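PDB 5B3T: biliverdin reductase from Synechocystis sp., which probably catalyses the NADPH-dependent reduction of the tetrapyrrole biliverdin in the heme-degrading pathway, through a Rossmann-fold nucleotide-binding domain. Local coordinates for residues N84-H87 with G88-E92; F180-V183 with A184-S187. All blocks are in the same frame, centred on the assembly; numbering follows the deposited sequence.

Both contacts are the opening turns of helices, and their centres lie about 16 Å apart. Contact 1 starts helix 87-96 in the Rossmann domain and is partly buried, with one flank turned to solvent and two waters at its first turn. Contact 2 starts helix 183-189 in the C-terminal alpha/beta domain and is buried, packed between the mixed sheet and helix 309-325. In each, a leucine carbonyl accepts the N-H four residues on, and the aliphatic side chain there leans back over that leucine. Water links a preceding carbonyl to two early amides in contact 1 and to one in contact 2. Contact 1 holds two NADP(+)-binding residues; contact 2 holds none but touches Tyr105 of that site through Val183 and Ser187.

Contact 1: N84-H87 with G88-E92; sequences NQLH and GAIAE
Leu86 and Ile90, one helical turn apart, pack alongside each other where helix 87-96 begins. The terminal methyl CD1 of Ile90 comes to 3.7 Å from Leu86 CB, closest to the base of the leucine. An extended chain (chi2 180°), with CG1 set beside the backbone N, carries that methyl back toward the preceding turn. On the way Ile90 CG1 passes 3.2 Å from Leu86 O, the carbonyl that also takes the N-H of Ile90 N, at 2.9 Å. An alanine in place of Ile90 would probably keep this backbone bond but open a gap beside Leu86 CB and against Ile80. Ala91 N is bonded to His87 O in the next step, while Ala91 CB lies 3.3 Å from that same oxygen, His87 O. Two waters extend the start of the helix: each donates to Gln85 O, one accepting from Gly88 N and the other from Ala89 N. The imidazole of His87, an NADP(+)-binding residue like Asn84, is held at both nitrogens, ND1 by Pro106 O and NE2 by Thr82 N. Ile90, Ala91 and His87 rest on strand 77-80, Ala91 and Glu92 meet helix 111-124, and Gln85 reaches helix 175-178.

Contact 2: F180-V183 with A184-S187; sequences FPLV and AALS
An extended first torsion (chi1 -173°) swings the Phe180 ring out until Phe180 CE2 lies 4.2 Å from Leu186 CD1, at the start of helix 183-189. Leu186 has CG beside its own N (chi1 -68°), which turns the side chain back along the helix, so that CD1 approaches the phenyl edge near the ring plane and the two side chains cross at about a right angle. Leu186 CD1 also lies 3.8 Å from Leu182 CB, and is thereby shared between ring and leucine. Leu186 N donates to Leu182 O at 2.9 Å, and Ser187 N follows with a bond to Val183 O. A water bridges Pro181 O to Ala185 N, an amide of the first turn. Leu182 and Ala185 press on strand 233-241, Phe180 and Leu186 on helix 309-325. Ser187 OG bonds to His132 and Arg191, beside the NADP(+)-binding Tyr105, which Val183 also touches. A type I turn from Phe180 to Val183, closed by Val183 N to Phe180 O at 3.2 Å, thus runs into a helix with Leu182 at its N-cap, within the C-terminal alpha/beta domain of this Gfo/Idh/MocA family member and next to its nucleotide site.

Contact 1: N84-H87 with G88-E92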
loop_
_atom_site.group_PDB
_atom_site.type_symbol
_atom_site.label_atom_id
_atom_site.label_comp_id
_atom_site.label_asym_id
_atom_site.label_seq_id
_atom_site.Cartn_x
_atom_site.Cartn_y
_atom_site.Cartn_z
ATOM N N ASN A 84 -0.672 10.081 1.622
ATOM C CA ASN A 84 -0.075 9.536 0.402
ATOM C C ASN A 84 1.038 10.426 -0.138
ATOM O O ASN A 84 2.139 9.953 -0.441
ATOM C CB ASN A 84 -1.152 9.342 -0.671
ATOM C CG ASN A 84 -2.034 8.138 -0.408
ATOM O OD1 ASN A 84 -1.716 7.292 0.427
ATOM N ND2 ASN A 84 -3.144 8.049 -1.133
ATOM N N GLN A 85 0.764 11.727 -0.265
ATOM C CA GLN A 85 1.705 12.629 -0.923
ATOM C C GLN A 85 3.038 12.709 -0.186
ATOM O O GLN A 85 4.073 12.970 -0.807
ATOM C CB GLN A 85 1.081 14.021 -1.047
ATOM C CG GLN A 85 1.910 15.016 -1.852
ATOM C CD GLN A 85 1.254 16.382 -1.949
ATOM O OE1 GLN A 85 0.581 16.829 -1.018
ATOM N NE2 GLN A 85 1.449 17.053 -3.079
ATOM N N LEU A 86 3.037 12.471 1.125
ATOM C CA LEU A 86 4.215 12.711 1.953
ATOM C C LEU A 86 5.258 11.602 1.891
ATOM O O LEU A 86 6.398 11.834 2.309
ATOM C CB LEU A 86 3.794 12.907 3.412
ATOM C CG LEU A 86 2.968 14.145 3.753
ATOM C CD1 LEU A 86 2.623 14.158 5.235
ATOM C CD2 LEU A 86 3.736 15.399 3.370
ATOM N N HIS A 87 4.914 10.421 1.375
ATOM C CA HIS A 87 5.751 9.242 1.599
ATOM C C HIS A 87 7.139 9.403 0.988
ATOM O O HIS A 87 8.147 9.093 1.631
ATOM C CB HIS A 87 5.055 7.997 1.054
ATOM C CG HIS A 87 4.089 7.384 2.019
ATOM N ND1 HIS A 87 3.776 6.043 2.009
ATOM C CD2 HIS A 87 3.375 7.932 3.030
ATOM C CE1 HIS A 87 2.908 5.790 2.972
ATOM N NE2 HIS A 87 2.648 6.920 3.606
ATOM N N GLY A 88 7.212 9.891 -0.250
ATOM C CA GLY A 88 8.507 10.049 -0.892
ATOM C C GLY A 88 9.387 11.078 -0.208
ATOM O O GLY A 88 10.585 10.854 -0.015
ATOM N N ALA A 89 8.806 12.220 0.171
ATOM C CA ALA A 89 9.587 13.276 0.808
ATOM C C ALA A 89 10.070 12.854 2.190
ATOM O O ALA A 89 11.204 13.160 2.580
ATOM C CB ALA A 89 8.762 14.561 0.898
ATOM N N ILE A 90 9.225 12.153 2.949
ATOM C CA ILE A 90 9.632 11.698 4.274
ATOM C C ILE A 90 10.712 10.628 4.161
ATOM O O ILE A 90 11.670 10.609 4.943
ATOM C CB ILE A 90 8.413 11.194 5.068
ATOM C CG1 ILE A 90 7.398 12.322 5.265
ATOM C CG2 ILE A 90 8.840 10.661 6.425
ATOM C CD1 ILE A 90 6.162 11.898 6.032
ATOM N N ALA A 91 10.582 9.729 3.183
ATOM C CA ALA A 91 11.588 8.687 3.001
ATOM C C ALA A 91 12.947 9.280 2.645
ATOM O O ALA A 91 13.975 8.847 3.176
ATOM C CB ALA A 91 11.134 7.704 1.923
ATOM N N GLU A 92 12.974 10.266 1.745
ATOM C CA GLU A 92 14.244 10.891 1.387
ATOM C C GLU A 92 14.863 11.604 2.580
ATOM O O GLU A 92 16.074 11.503 2.813
ATOM C CB GLU A 92 14.053 11.869 0.227
ATOM C CG GLU A 92 15.325 12.629 -0.122
ATOM C CD GLU A 92 15.201 13.457 -1.384
ATOM O OE1 GLU A 92 14.095 13.964 -1.665
ATOM O OE2 GLU A 92 16.215 13.605 -2.096
HETATM O O HOH W 1 5.227 10.515 -2.097
HETATM O O HOH W 2 6.624 13.266 -1.243
#

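Contact 2: F180-V183 with A184-S187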
loop_
_atom_site.group_PDB
_atom_site.type_symbol
_atom_site.label_atom_id
_atom_site.label_comp_id
_atom_site.label_asym_id
_atom_site.label_seq_id
_atom_site.Cartn_x
_atom_site.Cartn_y
_atom_site.Cartn_z
ATOM N N PHE A 180 -2.964 10.450 -7.350
ATOM C CA PHE A 180 -3.611 9.662 -8.392
ATOM C C PHE A 180 -4.447 8.549 -7.767
ATOM O O PHE A 180 -3.892 7.683 -7.076
ATOM C CB PHE A 180 -2.571 9.078 -9.344
ATOM C CG PHE A 180 -3.165 8.386 -10.540
ATOM C CD1 PHE A 180 -4.140 9.009 -11.303
ATOM C CD2 PHE A 180 -2.742 7.121 -10.908
ATOM C CE1 PHE A 180 -4.691 8.378 -12.406
ATOM C CE2 PHE A 180 -3.287 6.486 -12.011
ATOM C CZ PHE A 180 -4.263 7.116 -12.761
ATOM N N PRO A 181 -5.766 8.532 -7.981
ATOM C CA PRO A 181 -6.633 7.639 -7.192
ATOM C C PRO A 181 -6.359 6.155 -7.381
ATOM O O PRO A 181 -6.693 5.369 -6.488
ATOM C CB PRO A 181 -8.044 8.004 -7.678
ATOM C CG PRO A 181 -7.910 9.394 -8.226
ATOM C CD PRO A 181 -6.541 9.449 -8.833
ATOM N N LEU A 182 -5.766 5.742 -8.498
ATOM C CA LEU A 182 -5.575 4.328 -8.790
ATOM C C LEU A 182 -4.243 3.778 -8.292
ATOM O O LEU A 182 -3.913 2.630 -8.603
ATOM C CB LEU A 182 -5.704 4.080 -10.293
ATOM C CG LEU A 182 -7.127 4.044 -10.850
ATOM C CD1 LEU A 182 -7.115 4.199 -12.363
ATOM C CD2 LEU A 182 -7.820 2.750 -10.444
ATOM N N VAL A 183 -3.484 4.554 -7.514
ATOM C CA VAL A 183 -2.146 4.123 -7.107
ATOM C C VAL A 183 -2.212 2.818 -6.323
ATOM O O VAL A 183 -1.481 1.862 -6.609
ATOM C CB VAL A 183 -1.451 5.234 -6.299
ATOM C CG1 VAL A 183 -0.263 4.666 -5.534
ATOM C CG2 VAL A 183 -1.004 6.356 -7.225
ATOM N N ALA A 184 -3.097 2.753 -5.325
ATOM C CA ALA A 184 -3.158 1.568 -4.475
ATOM C C ALA A 184 -3.722 0.368 -5.227
ATOM O O ALA A 184 -3.207 -0.749 -5.100
ATOM C CB ALA A 184 -3.988 1.859 -3.225
ATOM N N ALA A 185 -4.779 0.578 -6.015
ATOM C CA ALA A 185 -5.382 -0.531 -6.745
ATOM C C ALA A 185 -4.416 -1.103 -7.775
ATOM O O ALA A 185 -4.328 -2.326 -7.942
ATOM C CB ALA A 185 -6.678 -0.075 -7.415
ATOM N N LEU A 186 -3.677 -0.236 -8.472
ATOM C CA LEU A 186 -2.727 -0.713 -9.470
ATOM C C LEU A 186 -1.562 -1.452 -8.830
ATOM O O LEU A 186 -0.962 -2.327 -9.464
ATOM C CB LEU A 186 -2.218 0.455 -10.310
ATOM C CG LEU A 186 -3.269 1.098 -11.211
ATOM C CD1 LEU A 186 -2.710 2.358 -11.836
ATOM C CD2 LEU A 186 -3.750 0.122 -12.274
ATOM N N SER A 187 -1.221 -1.111 -7.585
ATOM C CA SER A 187 -0.214 -1.881 -6.865
ATOM C C SER A 187 -0.680 -3.314 -6.651
ATOM O O SER A 187 0.101 -4.258 -6.810
ATOM C CB SER A 187 0.103 -1.212 -5.528
ATOM O OG SER A 187 0.960 -2.023 -4.741
HETATM O O HOH W 3 -6.566 2.878 -5.638
#